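Local coordinates for protein putative retaining b-glycosidase (Saccharophagus degradans, PDB 5A95) that probably hydrolyses mixed-linkage beta-1,3-1,4-glucans, as a family 5 glycoside hydrolase, at residues P105-S110 with D140-G145; D166-I171 with Y184-E189; N269-W274 with I316-Q321. The protein carries 1 engineered substitution. One frame throughout, in Å; residues are numbered along the deposited sequence.

Interaction 1: P105-S110 with D140-G145; sequences PIHPVS and DWHSIG. With BGC (beta-D-glucopyranose), chain D; BGC (beta-D-glucopyranose), chain B.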
loop_
_atom_site.group_PDB
_atom_site.type_symbol
_atom_site.label_atom_id
_atom_site.label_comp_id
_atom_site.label_asym_id
_atom_site.label_seq_id
_atom_site.Cartn_x
_atom_site.Cartn_y
_atom_site.Cartn_z
ATOM N N PRO A 105 -11.187 -11.230 19.363
ATOM C CA PRO A 105 -11.030 -11.225 17.909
ATOM C C PRO A 105 -11.175 -9.806 17.389
ATOM O O PRO A 105 -12.290 -9.348 17.085
ATOM C CB PRO A 105 -12.168 -12.131 17.436
ATOM C CG PRO A 105 -13.247 -11.922 18.436
ATOM C CD PRO A 105 -12.552 -11.668 19.759
ATOM N N ILE A 106 -10.045 -9.114 17.258
ATOM C CA ILE A 106 -10.016 -7.714 16.883
ATOM C C ILE A 106 -10.164 -7.597 15.388
ATOM O O ILE A 106 -9.265 -7.952 14.635
ATOM C CB ILE A 106 -8.738 -7.050 17.402
ATOM C CG1 ILE A 106 -8.724 -7.141 18.934
ATOM C CG2 ILE A 106 -8.618 -5.606 16.912
ATOM C CD1 ILE A 106 -7.373 -7.037 19.589
ATOM N N HIS A 107 -11.331 -7.148 14.943
ATOM C CA HIS A 107 -11.601 -7.056 13.524
ATOM C C HIS A 107 -11.005 -5.770 12.958
ATOM O O HIS A 107 -11.237 -4.697 13.502
ATOM C CB HIS A 107 -13.097 -7.077 13.249
ATOM C CG HIS A 107 -13.715 -8.423 13.426
ATOM N ND1 HIS A 107 -13.572 -9.179 14.566
ATOM C CD2 HIS A 107 -14.487 -9.155 12.589
ATOM C CE1 HIS A 107 -14.256 -10.306 14.430
ATOM N NE2 HIS A 107 -14.817 -10.315 13.232
ATOM N N PRO A 108 -10.299 -5.844 11.820
ATOM C CA PRO A 108 -9.702 -4.609 11.299
ATOM C C PRO A 108 -10.707 -3.480 11.054
ATOM O O PRO A 108 -10.388 -2.309 11.251
ATOM C CB PRO A 108 -9.040 -5.081 9.982
ATOM C CG PRO A 108 -8.611 -6.492 10.294
ATOM C CD PRO A 108 -9.773 -7.034 11.133
ATOM N N VAL A 109 -11.913 -3.808 10.584
ATOM C CA VAL A 109 -12.889 -2.742 10.312
ATOM C C VAL A 109 -13.245 -2.005 11.609
ATOM O O VAL A 109 -13.537 -0.820 11.586
ATOM C CB VAL A 109 -14.149 -3.305 9.616
ATOM C CG1 VAL A 109 -14.956 -4.192 10.541
ATOM C CG2 VAL A 109 -15.012 -2.182 9.014
ATOM N N SER A 110 -13.257 -2.723 12.718
ATOM C CA SER A 110 -13.580 -2.181 14.052
ATOM C C SER A 110 -12.416 -1.363 14.628
ATOM O O SER A 110 -12.634 -0.308 15.238
ATOM C CB SER A 110 -13.949 -3.342 14.974
ATOM O OG SER A 110 -14.435 -2.864 16.199
ATOM N N ASP A 140 -6.065 -11.403 19.020
ATOM C CA ASP A 140 -6.185 -11.997 17.688
ATOM C C ASP A 140 -6.474 -10.893 16.677
ATOM O O ASP A 140 -7.472 -10.188 16.770
ATOM C CB ASP A 140 -7.307 -13.044 17.762
ATOM C CG ASP A 140 -8.009 -13.315 16.456
ATOM O OD1 ASP A 140 -7.412 -13.256 15.379
ATOM O OD2 ASP A 140 -9.235 -13.594 16.524
ATOM N N TRP A 141 -5.550 -10.703 15.735
ATOM C CA TRP A 141 -5.809 -9.799 14.624
ATOM C C TRP A 141 -6.693 -10.568 13.629
ATOM O O TRP A 141 -6.245 -11.462 12.889
ATOM C CB TRP A 141 -4.483 -9.358 14.024
ATOM C CG TRP A 141 -4.576 -8.353 12.889
ATOM C CD1 TRP A 141 -4.066 -8.515 11.625
ATOM C CD2 TRP A 141 -5.150 -7.039 12.923
ATOM N NE1 TRP A 141 -4.287 -7.393 10.877
ATOM C CE2 TRP A 141 -4.946 -6.472 11.648
ATOM C CE3 TRP A 141 -5.807 -6.272 13.898
ATOM C CZ2 TRP A 141 -5.353 -5.170 11.335
ATOM C CZ3 TRP A 141 -6.216 -4.972 13.572
ATOM C CH2 TRP A 141 -6.009 -4.446 12.306
ATOM N N HIS A 142 -7.971 -10.259 13.700
ATOM C CA HIS A 142 -8.994 -11.166 13.197
ATOM C C HIS A 142 -9.368 -10.831 11.754
ATOM O O HIS A 142 -10.405 -10.227 11.464
ATOM C CB HIS A 142 -10.202 -11.171 14.114
ATOM C CG HIS A 142 -11.101 -12.328 13.902
ATOM N ND1 HIS A 142 -10.912 -13.535 14.521
ATOM C CD2 HIS A 142 -12.186 -12.477 13.109
ATOM C CE1 HIS A 142 -11.861 -14.366 14.145
ATOM N NE2 HIS A 142 -12.649 -13.749 13.288
ATOM N N SER A 143 -8.510 -11.271 10.852
ATOM C CA SER A 143 -8.745 -11.196 9.440
ATOM C C SER A 143 -8.826 -12.615 8.867
ATOM O O SER A 143 -8.446 -13.602 9.503
ATOM C CB SER A 143 -7.651 -10.362 8.772
ATOM O OG SER A 143 -7.866 -10.245 7.370
ATOM N N ILE A 144 -9.378 -12.708 7.662
ATOM C CA ILE A 144 -9.596 -13.956 6.936
ATOM C C ILE A 144 -9.243 -13.660 5.494
ATOM O O ILE A 144 -9.920 -12.829 4.853
ATOM C CB ILE A 144 -11.060 -14.447 7.020
ATOM C CG1 ILE A 144 -11.522 -14.585 8.468
ATOM C CG2 ILE A 144 -11.177 -15.773 6.270
ATOM C CD1 ILE A 144 -12.919 -15.127 8.631
ATOM N N GLY A 145 -8.185 -14.283 4.980
ATOM C CA GLY A 145 -7.754 -14.048 3.632
ATOM C C GLY A 145 -6.255 -14.177 3.484
ATOM O O GLY A 145 -5.609 -14.911 4.261
HETATM C C2 BGC D . -14.359 -17.069 11.328
HETATM C C3 BGC D . -15.367 -16.468 12.305
HETATM C C4 BGC D . -16.772 -16.977 11.962
HETATM C C5 BGC D . -16.778 -18.493 11.938
HETATM C C6 BGC D . -18.141 -19.065 11.631
HETATM C C1 BGC D . -14.553 -18.561 11.069
HETATM O O1 BGC D . -13.981 -18.985 9.858
HETATM O O2 BGC D . -12.989 -16.775 11.788
HETATM O O3 BGC D . -15.215 -15.014 12.255
HETATM O O4 BGC D . -17.824 -16.535 12.832
HETATM O O5 BGC D . -15.910 -18.883 10.879
HETATM O O6 BGC D . -17.928 -20.466 11.450
HETATM C C2 BGC B . -19.982 -15.488 12.853
HETATM C C3 BGC B . -20.725 -14.310 12.249
HETATM C C4 BGC B . -19.977 -13.016 12.483
HETATM C C5 BGC B . -18.523 -13.140 12.029
HETATM C C6 BGC B . -17.662 -11.974 12.440
HETATM C C1 BGC B . -18.585 -15.488 12.257
HETATM O O2 BGC B . -20.706 -16.669 12.514
HETATM O O3 BGC B . -22.011 -14.216 12.876
HETATM O O4 BGC B . -20.602 -11.980 11.731
HETATM O O5 BGC B . -17.934 -14.284 12.619
HETATM O O6 BGC B . -16.324 -12.191 12.002
#
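His107 and His142 form an offset stack, centroids 4.5 Å apart and planes 27° from parallel, in which His107 CE1 comes to 3.3 Å from His142 CD2. Pro105 CB lies over a face of His142, 3.9 Å from the ring centroid, and Trp330 adds its ring nearby. At the edges sit sugars: O6 of the chain B glucose hydrogen-bonds His107 NE2 at 2.7 Å, and His142 NE2 donates to O3 of the chain D glucose over 3.0 Å, nearly straight. Further along, Pro108 CG packs on one face of Trp141 in a CH-pi contact, while the indole NE1 bonds Thr164. Pro108 CD rests against the buried His142 O, which has no hydrogen-bonding partner. In the backbone, Ile106 N donates to Asp140 O at 2.8 Å and His142 N to Ile106 O, the parallel pairing of strands 101-106 and 136-144. With CG of His142 anti to its backbone N (chi1 -163°), the ring leans over the neighbouring strand, onto Pro105. Asp140, two residues back on His142's own strand, accepts a hydrogen bond from His142 ND1 through the syn lone pair of OD2, 2.6 Å away. His107 ND1 is tied, within its own ring plane, to Pro105 O. Both imidazoles are thus bonded at each nitrogen, which fixes their rotation and holds NE2 of each toward the bound glucan.

Interaction 2: D166-I171 with Y184-E189; sequences DFWRRI and YELFNE. With BGC (beta-D-glucopyranose), chain D.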
loop_
_atom_site.group_PDB
_atom_site.type_symbol
_atom_site.label_atom_id
_atom_site.label_comp_id
_atom_site.label_asym_id
_atom_site.label_seq_id
_atom_site.Cartn_x
_atom_site.Cartn_y
_atom_site.Cartn_z
ATOM N N ASP A 166 1.453 -2.156 11.886
ATOM C CA ASP A 166 1.223 -1.069 12.826
ATOM C C ASP A 166 0.409 -1.500 14.036
ATOM O O ASP A 166 0.690 -1.079 15.161
ATOM C CB ASP A 166 0.601 0.138 12.128
ATOM C CG ASP A 166 0.221 1.223 13.096
ATOM O OD1 ASP A 166 1.140 1.928 13.569
ATOM O OD2 ASP A 166 -0.968 1.372 13.422
ATOM N N PHE A 167 -0.602 -2.329 13.806
ATOM C CA PHE A 167 -1.335 -2.929 14.901
ATOM C C PHE A 167 -0.396 -3.629 15.873
ATOM O O PHE A 167 -0.403 -3.354 17.079
ATOM C CB PHE A 167 -2.439 -3.861 14.387
ATOM C CG PHE A 167 -3.127 -4.661 15.453
ATOM C CD1 PHE A 167 -4.115 -4.099 16.229
ATOM C CD2 PHE A 167 -2.759 -5.987 15.699
ATOM C CE1 PHE A 167 -4.722 -4.832 17.220
ATOM C CE2 PHE A 167 -3.376 -6.726 16.691
ATOM C CZ PHE A 167 -4.361 -6.145 17.446
ATOM N N TRP A 168 0.446 -4.507 15.337
ATOM C CA TRP A 168 1.325 -5.260 16.212
ATOM C C TRP A 168 2.391 -4.359 16.865
ATOM O O TRP A 168 2.755 -4.580 18.032
ATOM C CB TRP A 168 1.928 -6.472 15.493
ATOM C CG TRP A 168 0.905 -7.544 15.288
ATOM C CD1 TRP A 168 0.437 -8.024 14.095
ATOM C CD2 TRP A 168 0.143 -8.208 16.312
ATOM N NE1 TRP A 168 -0.530 -8.957 14.321
ATOM C CE2 TRP A 168 -0.737 -9.097 15.671
ATOM C CE3 TRP A 168 0.127 -8.124 17.720
ATOM C CZ2 TRP A 168 -1.621 -9.888 16.370
ATOM C CZ3 TRP A 168 -0.764 -8.904 18.398
ATOM C CH2 TRP A 168 -1.615 -9.777 17.731
ATOM N N ARG A 169 2.895 -3.351 16.159
ATOM C CA ARG A 169 3.820 -2.394 16.760
ATOM C C ARG A 169 3.175 -1.706 17.960
ATOM O O ARG A 169 3.776 -1.625 19.060
ATOM C CB ARG A 169 4.269 -1.377 15.693
ATOM C CG ARG A 169 5.238 -0.304 16.179
ATOM C CD ARG A 169 4.519 0.908 16.818
ATOM N NE ARG A 169 5.461 1.954 17.166
ATOM C CZ ARG A 169 5.926 2.857 16.312
ATOM N NH1 ARG A 169 5.526 2.862 15.063
ATOM N NH2 ARG A 169 6.795 3.778 16.718
ATOM N N ARG A 170 1.956 -1.227 17.784
ATOM C CA ARG A 170 1.277 -0.490 18.838
ATOM C C ARG A 170 0.970 -1.379 20.041
ATOM O O ARG A 170 1.122 -0.967 21.197
ATOM C CB ARG A 170 -0.029 0.109 18.337
ATOM C CG ARG A 170 0.111 1.286 17.396
ATOM C CD ARG A 170 -1.261 1.616 16.840
ATOM N NE ARG A 170 -1.345 2.671 15.840
ATOM C CZ ARG A 170 -1.556 3.955 16.119
ATOM N NH1 ARG A 170 -1.621 4.399 17.348
ATOM N NH2 ARG A 170 -1.695 4.804 15.130
ATOM N N ILE A 171 0.469 -2.571 19.776
ATOM C CA ILE A 171 0.130 -3.525 20.802
ATOM C C ILE A 171 1.361 -3.905 21.609
ATOM O O ILE A 171 1.326 -3.945 22.851
ATOM C CB ILE A 171 -0.540 -4.781 20.172
ATOM C CG1 ILE A 171 -1.936 -4.486 19.609
ATOM C CG2 ILE A 171 -0.543 -5.949 21.136
ATOM C CD1 ILE A 171 -3.016 -4.285 20.667
ATOM N N TYR A 184 0.030 -13.322 21.040
ATOM C CA TYR A 184 -0.227 -12.430 19.910
ATOM C C TYR A 184 -0.468 -13.306 18.688
ATOM O O TYR A 184 0.448 -13.889 18.120
ATOM C CB TYR A 184 0.948 -11.483 19.658
ATOM C CG TYR A 184 1.173 -10.432 20.725
ATOM C CD1 TYR A 184 0.290 -10.240 21.767
ATOM C CD2 TYR A 184 2.246 -9.580 20.662
ATOM C CE1 TYR A 184 0.494 -9.274 22.717
ATOM C CE2 TYR A 184 2.470 -8.614 21.628
ATOM C CZ TYR A 184 1.599 -8.478 22.678
ATOM O OH TYR A 184 1.750 -7.543 23.675
ATOM N N GLU A 185 -1.753 -13.433 18.335
ATOM C CA GLU A 185 -2.179 -14.298 17.215
ATOM C C GLU A 185 -2.195 -13.437 15.957
ATOM O O GLU A 185 -3.101 -12.644 15.739
ATOM C CB GLU A 185 -3.503 -14.931 17.523
ATOM C CG GLU A 185 -4.002 -15.873 16.436
ATOM C CD GLU A 185 -5.189 -16.703 16.886
ATOM O OE1 GLU A 185 -5.693 -16.427 17.995
ATOM O OE2 GLU A 185 -5.633 -17.597 16.121
ATOM N N LEU A 186 -1.162 -13.602 15.152
ATOM C CA LEU A 186 -0.742 -12.635 14.152
ATOM C C LEU A 186 -1.759 -12.373 13.041
ATOM O O LEU A 186 -1.874 -11.240 12.579
ATOM C CB LEU A 186 0.577 -13.077 13.517
ATOM C CG LEU A 186 1.738 -13.302 14.507
ATOM C CD1 LEU A 186 3.011 -13.662 13.732
ATOM C CD2 LEU A 186 1.962 -12.106 15.409
ATOM N N PHE A 187 -2.459 -13.430 12.616
ATOM C CA PHE A 187 -3.418 -13.327 11.511
ATOM C C PHE A 187 -4.356 -14.523 11.610
ATOM O O PHE A 187 -3.989 -15.642 11.252
ATOM C CB PHE A 187 -2.711 -13.299 10.160
ATOM C CG PHE A 187 -3.638 -12.970 9.019
ATOM C CD1 PHE A 187 -4.422 -13.949 8.442
ATOM C CD2 PHE A 187 -3.700 -11.687 8.506
ATOM C CE1 PHE A 187 -5.283 -13.633 7.389
ATOM C CE2 PHE A 187 -4.547 -11.372 7.479
ATOM C CZ PHE A 187 -5.340 -12.340 6.922
ATOM N N ASN A 188 -5.583 -14.274 12.078
ATOM C CA ASN A 188 -6.562 -15.314 12.404
ATOM C C ASN A 188 -6.603 -16.495 11.419
ATOM O O ASN A 188 -6.304 -17.642 11.762
ATOM C CB ASN A 188 -7.908 -14.631 12.540
ATOM C CG ASN A 188 -9.092 -15.570 12.588
ATOM O OD1 ASN A 188 -9.177 -16.484 13.388
ATOM N ND2 ASN A 188 -10.066 -15.294 11.717
ATOM N N GLU A 189 -7.043 -16.242 10.183
ATOM C CA GLU A 189 -7.327 -17.326 9.237
ATOM C C GLU A 189 -6.761 -17.068 7.857
ATOM O O GLU A 189 -7.451 -16.493 6.978
ATOM C CB GLU A 189 -8.825 -17.653 9.175
ATOM C CG GLU A 189 -9.259 -18.514 10.352
ATOM C CD GLU A 189 -10.709 -18.904 10.356
ATOM O OE1 GLU A 189 -11.502 -18.225 9.698
ATOM O OE2 GLU A 189 -11.045 -19.864 11.077
HETATM C C2 BGC D . -14.359 -17.069 11.328
HETATM C C3 BGC D . -15.367 -16.468 12.305
HETATM C C4 BGC D . -16.772 -16.977 11.962
HETATM C C5 BGC D . -16.778 -18.493 11.938
HETATM C C6 BGC D . -18.141 -19.065 11.631
HETATM C C1 BGC D . -14.553 -18.561 11.069
HETATM O O1 BGC D . -13.981 -18.985 9.858
HETATM O O2 BGC D . -12.989 -16.775 11.788
HETATM O O3 BGC D . -15.215 -15.014 12.255
HETATM O O4 BGC D . -17.824 -16.535 12.832
HETATM O O5 BGC D . -15.910 -18.883 10.879
HETATM O O6 BGC D . -17.928 -20.466 11.450
#
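Trp168, on the helical segment 166-171, reaches the end of strand 181-185 with its CA 7.9 Å from that of Leu186, the nearest CA pair of the two segments. The indole does most of the touching. Its NE1 donates to Leu186 O at 3.2 Å; the donor lies in the carbonyl plane, on a lone pair of the oxygen, and the N-H...O angle is 157°. Leu186 CD2 lies over the five-membered ring, 4.2 Å from its centroid, while CE2 of Phe167, one residue back on the helix, occupies the opposite face. The indole is therefore sandwiched between two hydrophobic groups and pinned at one edge. On that rim, Glu185 O comes to 3.2 Å from CZ2. With CG of Trp168 beside its backbone N (chi1 -73°), the six-membered ring slides along Tyr184, and CZ3 meets Tyr184 CB at 3.3 Å; the two rings barely overlap. Ile171 supports the phenol instead, its CG2 standing over the ring 4.0 Å from the centroid. Glu185 starts away from the helix, and its carboxylate forms a salt bridge with Arg103. Beyond the strand the chain leads into the glucan pocket: Asn188 ND2 donates to O2 of the chain D glucose at 3.3 Å, and Glu189 OE1 accepts a hydrogen bond from O1 of the same sugar at 2.6 Å. Glu189 OE2 is in turn bonded to His254. A helix buttressing the outside of a strand whose end carries an Asn-Glu pair facing the sugar is the layout of the (beta/alpha)8 barrel in family 5, where the fourth strand, as here, ends in the pair that includes the general acid/base; Glu189 probably holds that place.

Interaction 3: N269-W274 with I316-Q321; sequences NFFKLW and IVKYMQ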
loop_
_atom_site.group_PDB
_atom_site.type_symbol
_atom_site.label_atom_id
_atom_site.label_comp_id
_atom_site.label_asym_id
_atom_site.label_seq_id
_atom_site.Cartn_x
_atom_site.Cartn_y
_atom_site.Cartn_z
ATOM N N ASN A 269 -10.895 -42.397 12.726
ATOM C CA ASN A 269 -10.726 -41.717 11.458
ATOM C C ASN A 269 -10.618 -40.199 11.631
ATOM O O ASN A 269 -9.817 -39.553 10.947
ATOM C CB ASN A 269 -11.827 -42.099 10.467
ATOM C CG ASN A 269 -11.767 -43.560 10.067
ATOM O OD1 ASN A 269 -10.733 -44.207 10.166
ATOM N ND2 ASN A 269 -12.890 -44.080 9.648
ATOM N N PHE A 270 -11.394 -39.632 12.555
ATOM C CA PHE A 270 -11.217 -38.213 12.875
ATOM C C PHE A 270 -9.844 -37.951 13.515
ATOM O O PHE A 270 -9.155 -36.998 13.142
ATOM C CB PHE A 270 -12.307 -37.675 13.770
ATOM C CG PHE A 270 -13.546 -37.286 13.027
ATOM C CD1 PHE A 270 -13.555 -36.113 12.283
ATOM C CD2 PHE A 270 -14.698 -38.072 13.051
ATOM C CE1 PHE A 270 -14.684 -35.747 11.551
ATOM C CE2 PHE A 270 -15.834 -37.689 12.353
ATOM C CZ PHE A 270 -15.816 -36.532 11.599
ATOM N N PHE A 271 -9.444 -38.784 14.467
ATOM C CA PHE A 271 -8.170 -38.542 15.146
ATOM C C PHE A 271 -7.032 -38.596 14.137
ATOM O O PHE A 271 -6.088 -37.794 14.214
ATOM C CB PHE A 271 -7.906 -39.590 16.233
ATOM C CG PHE A 271 -8.849 -39.553 17.417
ATOM C CD1 PHE A 271 -9.728 -38.509 17.640
ATOM C CD2 PHE A 271 -8.844 -40.590 18.320
ATOM C CE1 PHE A 271 -10.568 -38.496 18.736
ATOM C CE2 PHE A 271 -9.695 -40.600 19.436
ATOM C CZ PHE A 271 -10.533 -39.535 19.654
ATOM N N LYS A 272 -7.085 -39.546 13.202
ATOM C CA LYS A 272 -6.022 -39.681 12.237
ATOM C C LYS A 272 -5.941 -38.442 11.322
ATOM O O LYS A 272 -4.877 -37.904 11.068
ATOM C CB LYS A 272 -6.188 -40.960 11.394
ATOM C CG LYS A 272 -5.117 -41.103 10.310
ATOM C CD LYS A 272 -4.759 -42.515 9.879
ATOM C CE LYS A 272 -3.239 -42.690 9.693
ATOM N NZ LYS A 272 -2.442 -41.493 9.244
ATOM N N LEU A 273 -7.088 -38.015 10.816
ATOM C CA LEU A 273 -7.111 -36.852 9.956
ATOM C C LEU A 273 -6.671 -35.591 10.702
ATOM O O LEU A 273 -5.933 -34.762 10.154
ATOM C CB LEU A 273 -8.497 -36.671 9.331
ATOM C CG LEU A 273 -8.809 -37.662 8.231
ATOM C CD1 LEU A 273 -10.279 -37.669 7.901
ATOM C CD2 LEU A 273 -8.007 -37.343 6.995
ATOM N N TRP A 274 -7.125 -35.432 11.937
ATOM C CA TRP A 274 -6.678 -34.301 12.738
ATOM C C TRP A 274 -5.174 -34.333 12.978
ATOM O O TRP A 274 -4.494 -33.322 12.846
ATOM C CB TRP A 274 -7.424 -34.224 14.067
ATOM C CG TRP A 274 -8.880 -33.891 13.935
ATOM C CD1 TRP A 274 -9.491 -33.236 12.902
ATOM C CD2 TRP A 274 -9.920 -34.168 14.893
ATOM N NE1 TRP A 274 -10.839 -33.139 13.136
ATOM C CE2 TRP A 274 -11.137 -33.688 14.351
ATOM C CE3 TRP A 274 -9.949 -34.836 16.123
ATOM C CZ2 TRP A 274 -12.348 -33.817 15.021
ATOM C CZ3 TRP A 274 -11.135 -34.957 16.779
ATOM C CH2 TRP A 274 -12.333 -34.450 16.227
ATOM N N ILE A 316 -13.299 -34.115 19.888
ATOM C CA ILE A 316 -12.263 -33.098 19.853
ATOM C C ILE A 316 -11.641 -32.881 21.239
ATOM O O ILE A 316 -10.437 -32.670 21.370
ATOM C CB ILE A 316 -12.764 -31.788 19.203
ATOM C CG1 ILE A 316 -11.614 -30.852 18.848
ATOM C CG2 ILE A 316 -13.756 -31.020 20.071
ATOM C CD1 ILE A 316 -10.630 -31.396 17.863
ATOM N N VAL A 317 -12.455 -32.975 22.296
ATOM C CA VAL A 317 -11.928 -32.856 23.638
ATOM C C VAL A 317 -10.999 -34.034 23.996
ATOM O O VAL A 317 -9.921 -33.828 24.538
ATOM C CB VAL A 317 -13.074 -32.691 24.657
ATOM C CG1 VAL A 317 -12.606 -32.880 26.081
ATOM C CG2 VAL A 317 -13.689 -31.307 24.491
ATOM N N LYS A 318 -11.413 -35.251 23.673
ATOM C CA LYS A 318 -10.583 -36.435 23.916
ATOM C C LYS A 318 -9.256 -36.298 23.182
ATOM O O LYS A 318 -8.197 -36.562 23.730
ATOM C CB LYS A 318 -11.327 -37.702 23.461
ATOM C CG LYS A 318 -10.558 -39.002 23.638
ATOM C CD LYS A 318 -11.477 -40.226 23.603
ATOM C CE LYS A 318 -10.746 -41.489 24.056
ATOM N NZ LYS A 318 -10.495 -42.348 22.893
ATOM N N TYR A 319 -9.324 -35.887 21.928
ATOM C CA TYR A 319 -8.119 -35.717 21.121
ATOM C C TYR A 319 -7.209 -34.622 21.687
ATOM O O TYR A 319 -5.999 -34.844 21.871
ATOM C CB TYR A 319 -8.495 -35.433 19.661
ATOM C CG TYR A 319 -7.314 -35.292 18.775
ATOM C CD1 TYR A 319 -6.620 -36.416 18.369
ATOM C CD2 TYR A 319 -6.856 -34.040 18.388
ATOM C CE1 TYR A 319 -5.475 -36.303 17.602
ATOM C CE2 TYR A 319 -5.704 -33.909 17.626
ATOM C CZ TYR A 319 -5.035 -35.043 17.210
ATOM O OH TYR A 319 -3.908 -34.898 16.486
ATOM N N MET A 320 -7.757 -33.445 21.969
ATOM C CA MET A 320 -6.923 -32.379 22.496
ATOM C C MET A 320 -6.311 -32.760 23.846
ATOM O O MET A 320 -5.160 -32.410 24.124
ATOM C CB MET A 320 -7.695 -31.077 22.630
ATOM C CG MET A 320 -8.107 -30.461 21.301
ATOM S SD MET A 320 -8.872 -28.843 21.442
ATOM C CE MET A 320 -10.280 -29.213 22.469
ATOM N N GLN A 321 -7.079 -33.430 24.683
ATOM C CA GLN A 321 -6.582 -33.771 26.027
ATOM C C GLN A 321 -5.438 -34.768 25.923
ATOM O O GLN A 321 -4.464 -34.638 26.656
ATOM C CB GLN A 321 -7.745 -34.240 26.964
ATOM C CG GLN A 321 -8.667 -33.054 27.362
ATOM C CD GLN A 321 -9.823 -33.338 28.346
ATOM O OE1 GLN A 321 -10.325 -34.477 28.457
ATOM N NE2 GLN A 321 -10.303 -32.260 29.026
#
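In Trp274, which meets both Ile316 and Tyr319, the backbone N donates a hydrogen bond to Phe270 O at 2.8 Å, and the same carbonyl oxygen also lies over one face of the indole. Ile316 CD1 takes the opposite face, 3.8 Å from the centroid of the six-membered ring and almost on its normal. Tyr319 CG approaches the edge of the indole at CE3, 3.8 Å away, while Trp274 CB stands over the phenol face. With CG anti to the backbone N (chi1 -178°), the Tyr319 ring lies against both Trp274 and Phe271, which also touch each other; Phe271 CE1 comes within 3.8 Å of Tyr319 CB. Lys318 lays its aliphatic chain across the end of the Phe271 ring, NZ lying near the ring plane 4.0 Å from CE2. Beyond the contact, Tyr319 OH is hydrogen-bonded to Asp275. A leucine in place of Tyr319 would probably leave a gap beside Phe271 and over Trp274 CB, and Asp275 without its hydroxyl partner. The two short helical segments cross at -50°, axes 10.6 Å apart, joined by an aromatic cluster between helices 267-279 and 312-323 of the barrel's outer layer.

Interactions 1 and 2 adjoin, their centres 9 Å apart, on the neighbouring parallel strands 136-144 and 181-185 of the barrel. Two probable backbone bonds join them, Trp141 O to Asn188 N at 3.0 Å and Ser143 O to Glu189 N at 3.1 Å. His142 from the first and Asn188 with Glu189 from the second converge on the chain D glucose, so the two contacts build adjoining walls of one glucan pocket; interaction 1 alone of the two also holds the chain B sugar. Interaction 3 lies on the other side of the chain's centre, its own centre 28 Å from that of interaction 1 and 29 Å from that of interaction 2, and joins two outer helices without touching either.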